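PDB 6EK4: PaxB, which probably acts as one component of a two-component alpha-helical pore-forming toxin of the YaxAB type from Photorhabdus luminescens. Local coordinates for residues Leu305-Leu316 with Ile332-Leu343. Residues are numbered along the deposited sequence; the frame is centred on the assembly and turned at random.
Sequences LEQAWNIFAKQL and IIHKQLDFLDDL
Ile332 meets two residues of the antiparallel helix segment 305-316: its CG2 lies 3.5 Å from Leu316 CD2, while its CD1 points at the amide end of Gln315, an extended chain coming from the opposite direction. One turn on, Gln336 reaches across to the partner backbone. Its chain, extended beyond CG, runs over one face of the Phe312 ring; Gln336 CG lies 3.4 Å from the Phe312 ring centroid and nearly on the ring normal, a CH-pi contact. The amide plane follows the ring, only 12° from parallel. This reach lets Gln336 NE2 give a weak, bent hydrogen bond to Phe312 O at 3.0 Å and a second weak, long but nearly straight one to Gln315 OE1 at 3.4 Å. The main partner of Gln315 OE1 is the hydroxyl of Tyr14. In Phe339, CG anti to the backbone N carries the ring across to Phe312 and Ala308: Phe339 CD2 touches Phe312 CZ at 3.4 Å, the ring planes inclined at 67°, and Phe339 CE2 meets Ala308 CB. Trp309 CZ3 comes to the edge of the Phe339 ring. Further along, Leu340 CD2 packs 3.4 Å from Trp309 CH2, and Leu343 CD1 reaches the same indole carbon and, more loosely, Leu305 CD2. The axes of the two short segments come within 11.1 Å, their N-to-C directions 169° apart, a spacing filled by large side chains. Helices 247-321 and 326-348 form a hairpin within an elongated helical bundle: helix 42-73 meets Trp309 and Gln336 through Leu68 and Leu72, helix 19-35 contacts Leu305 and Leu343, and helix 101-141 touches Leu316 through Val122.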
loop_
_atom_site.group_PDB
_atom_site.type_symbol
_atom_site.label_atom_id
_atom_site.label_comp_id
_atom_site.label_asym_id
_atom_site.label_seq_id
_atom_site.Cartn_x
_atom_site.Cartn_y
_atom_site.Cartn_z
ATOM N N LEU A 305 16.574 -17.527 0.182
ATOM C CA LEU A 305 16.863 -18.353 1.358
ATOM C C LEU A 305 16.682 -19.835 1.033
ATOM O O LEU A 305 17.533 -20.659 1.368
ATOM C CB LEU A 305 15.965 -17.964 2.537
ATOM C CG LEU A 305 16.231 -16.598 3.178
ATOM C CD1 LEU A 305 15.046 -16.168 4.027
ATOM C CD2 LEU A 305 17.503 -16.625 4.013
ATOM N N GLU A 306 15.570 -20.163 0.377
ATOM C CA GLU A 306 15.312 -21.523 -0.099
ATOM C C GLU A 306 16.424 -21.984 -1.045
ATOM O O GLU A 306 16.911 -23.112 -0.944
ATOM C CB GLU A 306 13.962 -21.587 -0.823
ATOM C CG GLU A 306 13.519 -22.990 -1.219
ATOM C CD GLU A 306 12.324 -22.996 -2.159
ATOM O OE1 GLU A 306 11.687 -21.935 -2.343
ATOM O OE2 GLU A 306 12.019 -24.072 -2.717
ATOM N N GLN A 307 16.812 -21.102 -1.963
ATOM C CA GLN A 307 17.875 -21.388 -2.924
ATOM C C GLN A 307 19.207 -21.629 -2.217
ATOM O O GLN A 307 19.926 -22.569 -2.550
ATOM C CB GLN A 307 18.008 -20.232 -3.924
ATOM C CG GLN A 307 18.960 -20.500 -5.080
ATOM C CD GLN A 307 19.060 -19.332 -6.046
ATOM O OE1 GLN A 307 18.161 -18.492 -6.121
ATOM N NE2 GLN A 307 20.157 -19.272 -6.792
ATOM N N ALA A 308 19.522 -20.779 -1.241
ATOM C CA ALA A 308 20.766 -20.890 -0.480
ATOM C C ALA A 308 20.906 -22.250 0.204
ATOM O O ALA A 308 21.963 -22.877 0.131
ATOM C CB ALA A 308 20.859 -19.772 0.549
ATOM N N TRP A 309 19.838 -22.710 0.853
ATOM C CA TRP A 309 19.886 -23.974 1.596
ATOM C C TRP A 309 19.992 -25.182 0.662
ATOM O O TRP A 309 20.683 -26.150 0.982
ATOM C CB TRP A 309 18.679 -24.133 2.534
ATOM C CG TRP A 309 18.357 -22.929 3.396
ATOM C CD1 TRP A 309 17.114 -22.527 3.790
ATOM C CD2 TRP A 309 19.279 -21.976 3.953
ATOM N NE1 TRP A 309 17.200 -21.394 4.559
ATOM C CE2 TRP A 309 18.516 -21.033 4.673
ATOM C CE3 TRP A 309 20.673 -21.828 3.914
ATOM C CZ2 TRP A 309 19.097 -19.960 5.350
ATOM C CZ3 TRP A 309 21.248 -20.759 4.588
ATOM C CH2 TRP A 309 20.460 -19.841 5.296
ATOM N N ASN A 310 19.312 -25.126 -0.480
ATOM C CA ASN A 310 19.423 -26.184 -1.491
ATOM C C ASN A 310 20.798 -26.195 -2.167
ATOM O O ASN A 310 21.300 -27.258 -2.540
ATOM C CB ASN A 310 18.310 -26.066 -2.542
ATOM C CG ASN A 310 16.985 -26.638 -2.062
ATOM O OD1 ASN A 310 16.946 -27.597 -1.290
ATOM N ND2 ASN A 310 15.889 -26.056 -2.532
ATOM N N ILE A 311 21.395 -25.014 -2.324
ATOM C CA ILE A 311 22.778 -24.897 -2.793
ATOM C C ILE A 311 23.731 -25.476 -1.746
ATOM O O ILE A 311 24.611 -26.271 -2.075
ATOM C CB ILE A 311 23.152 -23.429 -3.107
ATOM C CG1 ILE A 311 22.527 -23.007 -4.441
ATOM C CG2 ILE A 311 24.667 -23.244 -3.164
ATOM C CD1 ILE A 311 22.570 -21.517 -4.705
ATOM N N PHE A 312 23.543 -25.067 -0.492
ATOM C CA PHE A 312 24.337 -25.569 0.635
ATOM C C PHE A 312 24.292 -27.093 0.734
ATOM O O PHE A 312 25.312 -27.732 0.994
ATOM C CB PHE A 312 23.829 -24.967 1.954
ATOM C CG PHE A 312 24.372 -23.594 2.268
ATOM C CD1 PHE A 312 24.725 -22.699 1.261
ATOM C CD2 PHE A 312 24.500 -23.187 3.590
ATOM C CE1 PHE A 312 25.212 -21.441 1.572
ATOM C CE2 PHE A 312 24.984 -21.930 3.904
ATOM C CZ PHE A 312 25.341 -21.056 2.894
ATOM N N ALA A 313 23.107 -27.664 0.530
ATOM C CA ALA A 313 22.911 -29.112 0.630
ATOM C C ALA A 313 23.651 -29.865 -0.474
ATOM O O ALA A 313 24.401 -30.801 -0.197
ATOM C CB ALA A 313 21.426 -29.445 0.587
ATOM N N LYS A 314 23.440 -29.448 -1.719
ATOM C CA LYS A 314 24.059 -30.102 -2.873
ATOM C C LYS A 314 25.576 -29.890 -2.923
ATOM O O LYS A 314 26.297 -30.704 -3.499
ATOM C CB LYS A 314 23.406 -29.609 -4.170
ATOM C CG LYS A 314 23.844 -30.356 -5.423
ATOM C CD LYS A 314 22.724 -30.412 -6.454
ATOM C CE LYS A 314 23.247 -30.700 -7.853
ATOM N NZ LYS A 314 23.724 -29.463 -8.535
ATOM N N GLN A 315 26.052 -28.805 -2.317
ATOM C CA GLN A 315 27.487 -28.527 -2.231
ATOM C C GLN A 315 28.182 -29.541 -1.321
ATOM O O GLN A 315 29.261 -30.042 -1.645
ATOM C CB GLN A 315 27.721 -27.106 -1.713
ATOM C CG GLN A 315 29.135 -26.587 -1.908
ATOM C CD GLN A 315 29.269 -25.116 -1.557
ATOM O OE1 GLN A 315 28.530 -24.596 -0.720
ATOM N NE2 GLN A 315 30.217 -24.437 -2.195
ATOM N N LEU A 316 27.554 -29.839 -0.185
ATOM C CA LEU A 316 28.057 -30.852 0.743
ATOM C C LEU A 316 27.820 -32.266 0.212
ATOM O O LEU A 316 28.570 -33.187 0.540
ATOM C CB LEU A 316 27.395 -30.701 2.116
ATOM C CG LEU A 316 27.635 -29.374 2.842
ATOM C CD1 LEU A 316 26.742 -29.265 4.066
ATOM C CD2 LEU A 316 29.095 -29.220 3.237
ATOM N N ILE A 332 34.219 -25.466 2.772
ATOM C CA ILE A 332 32.794 -25.371 2.436
ATOM C C ILE A 332 31.965 -25.017 3.671
ATOM O O ILE A 332 31.050 -24.199 3.591
ATOM C CB ILE A 332 32.252 -26.687 1.822
ATOM C CG1 ILE A 332 32.996 -27.047 0.527
ATOM C CG2 ILE A 332 30.753 -26.589 1.554
ATOM C CD1 ILE A 332 32.974 -25.973 -0.541
ATOM N N ILE A 333 32.289 -25.636 4.803
ATOM C CA ILE A 333 31.592 -25.368 6.061
ATOM C C ILE A 333 31.825 -23.928 6.523
ATOM O O ILE A 333 30.879 -23.240 6.907
ATOM C CB ILE A 333 32.017 -26.360 7.169
ATOM C CG1 ILE A 333 31.491 -27.762 6.844
ATOM C CG2 ILE A 333 31.500 -25.919 8.534
ATOM C CD1 ILE A 333 32.151 -28.870 7.639
ATOM N N HIS A 334 33.079 -23.480 6.480
ATOM C CA HIS A 334 33.427 -22.118 6.906
ATOM C C HIS A 334 32.854 -21.043 5.979
ATOM O O HIS A 334 32.539 -19.941 6.431
ATOM C CB HIS A 334 34.945 -21.955 7.048
ATOM C CG HIS A 334 35.482 -22.461 8.352
ATOM N ND1 HIS A 334 35.758 -23.792 8.579
ATOM C CD2 HIS A 334 35.782 -21.814 9.503
ATOM C CE1 HIS A 334 36.210 -23.944 9.812
ATOM N NE2 HIS A 334 36.233 -22.758 10.394
ATOM N N LYS A 335 32.720 -21.363 4.694
ATOM C CA LYS A 335 32.100 -20.447 3.735
ATOM C C LYS A 335 30.594 -20.368 3.993
ATOM O O LYS A 335 30.008 -19.284 3.967
ATOM C CB LYS A 335 32.371 -20.898 2.296
ATOM C CG LYS A 335 32.278 -19.779 1.272
ATOM C CD LYS A 335 32.235 -20.320 -0.148
ATOM C CE LYS A 335 32.086 -19.197 -1.162
ATOM N NZ LYS A 335 31.801 -19.712 -2.529
ATOM N N GLN A 336 29.983 -21.525 4.246
ATOM C CA GLN A 336 28.566 -21.599 4.608
ATOM C C GLN A 336 28.285 -20.937 5.956
ATOM O O GLN A 336 27.235 -20.325 6.140
ATOM C CB GLN A 336 28.089 -23.055 4.646
ATOM C CG GLN A 336 27.882 -23.676 3.274
ATOM C CD GLN A 336 27.309 -25.081 3.341
ATOM O OE1 GLN A 336 26.868 -25.539 4.396
ATOM N NE2 GLN A 336 27.308 -25.772 2.207
ATOM N N LEU A 337 29.218 -21.068 6.895
ATOM C CA LEU A 337 29.074 -20.441 8.210
ATOM C C LEU A 337 29.201 -18.920 8.131
ATOM O O LEU A 337 28.415 -18.203 8.750
ATOM C CB LEU A 337 30.092 -21.010 9.203
ATOM C CG LEU A 337 29.733 -22.367 9.819
ATOM C CD1 LEU A 337 30.918 -22.933 10.587
ATOM C CD2 LEU A 337 28.508 -22.263 10.720
ATOM N N ASP A 338 30.182 -18.434 7.370
ATOM C CA ASP A 338 30.353 -16.991 7.150
ATOM C C ASP A 338 29.106 -16.358 6.532
ATOM O O ASP A 338 28.769 -15.213 6.838
ATOM C CB ASP A 338 31.567 -16.711 6.251
ATOM C CG ASP A 338 32.893 -16.880 6.976
ATOM O OD1 ASP A 338 32.900 -17.313 8.149
ATOM O OD2 ASP A 338 33.939 -16.577 6.363
ATOM N N PHE A 339 28.434 -17.106 5.661
ATOM C CA PHE A 339 27.176 -16.665 5.064
ATOM C C PHE A 339 26.078 -16.531 6.118
ATOM O O PHE A 339 25.303 -15.575 6.091
ATOM C CB PHE A 339 26.737 -17.642 3.971
ATOM C CG PHE A 339 25.419 -17.296 3.340
ATOM C CD1 PHE A 339 25.336 -16.292 2.389
ATOM C CD2 PHE A 339 24.260 -17.976 3.696
ATOM C CE1 PHE A 339 24.125 -15.969 1.805
ATOM C CE2 PHE A 339 23.044 -17.659 3.113
ATOM C CZ PHE A 339 22.977 -16.652 2.167
ATOM N N LEU A 340 26.016 -17.491 7.037
ATOM C CA LEU A 340 25.044 -17.453 8.133
ATOM C C LEU A 340 25.398 -16.376 9.161
ATOM O O LEU A 340 24.506 -15.724 9.708
ATOM C CB LEU A 340 24.945 -18.820 8.818
ATOM C CG LEU A 340 24.378 -19.959 7.966
ATOM C CD1 LEU A 340 24.586 -21.298 8.659
ATOM C CD2 LEU A 340 22.906 -19.739 7.656
ATOM N N ASP A 341 26.695 -16.197 9.418
ATOM C CA ASP A 341 27.178 -15.133 10.308
ATOM C C ASP A 341 26.742 -13.756 9.813
ATOM O O ASP A 341 26.445 -12.868 10.613
ATOM C CB ASP A 341 28.710 -15.161 10.421
ATOM C CG ASP A 341 29.233 -16.390 11.153
ATOM O OD1 ASP A 341 28.429 -17.121 11.773
ATOM O OD2 ASP A 341 30.460 -16.623 11.107
ATOM N N ASP A 342 26.713 -13.590 8.492
ATOM C CA ASP A 342 26.245 -12.355 7.864
ATOM C C ASP A 342 24.745 -12.146 8.080
ATOM O O ASP A 342 24.313 -11.036 8.382
ATOM C CB ASP A 342 26.558 -12.365 6.364
ATOM C CG ASP A 342 25.986 -11.162 5.639
ATOM O OD1 ASP A 342 25.127 -11.357 4.753
ATOM O OD2 ASP A 342 26.383 -10.023 5.965
ATOM N N LEU A 343 23.960 -13.209 7.917
ATOM C CA LEU A 343 22.512 -13.135 8.118
ATOM C C LEU A 343 22.163 -12.805 9.569
ATOM O O LEU A 343 21.236 -12.037 9.829
ATOM C CB LEU A 343 21.832 -14.443 7.700
ATOM C CG LEU A 343 21.854 -14.786 6.208
ATOM C CD1 LEU A 343 21.208 -16.143 5.974
ATOM C CD2 LEU A 343 21.158 -13.716 5.379
#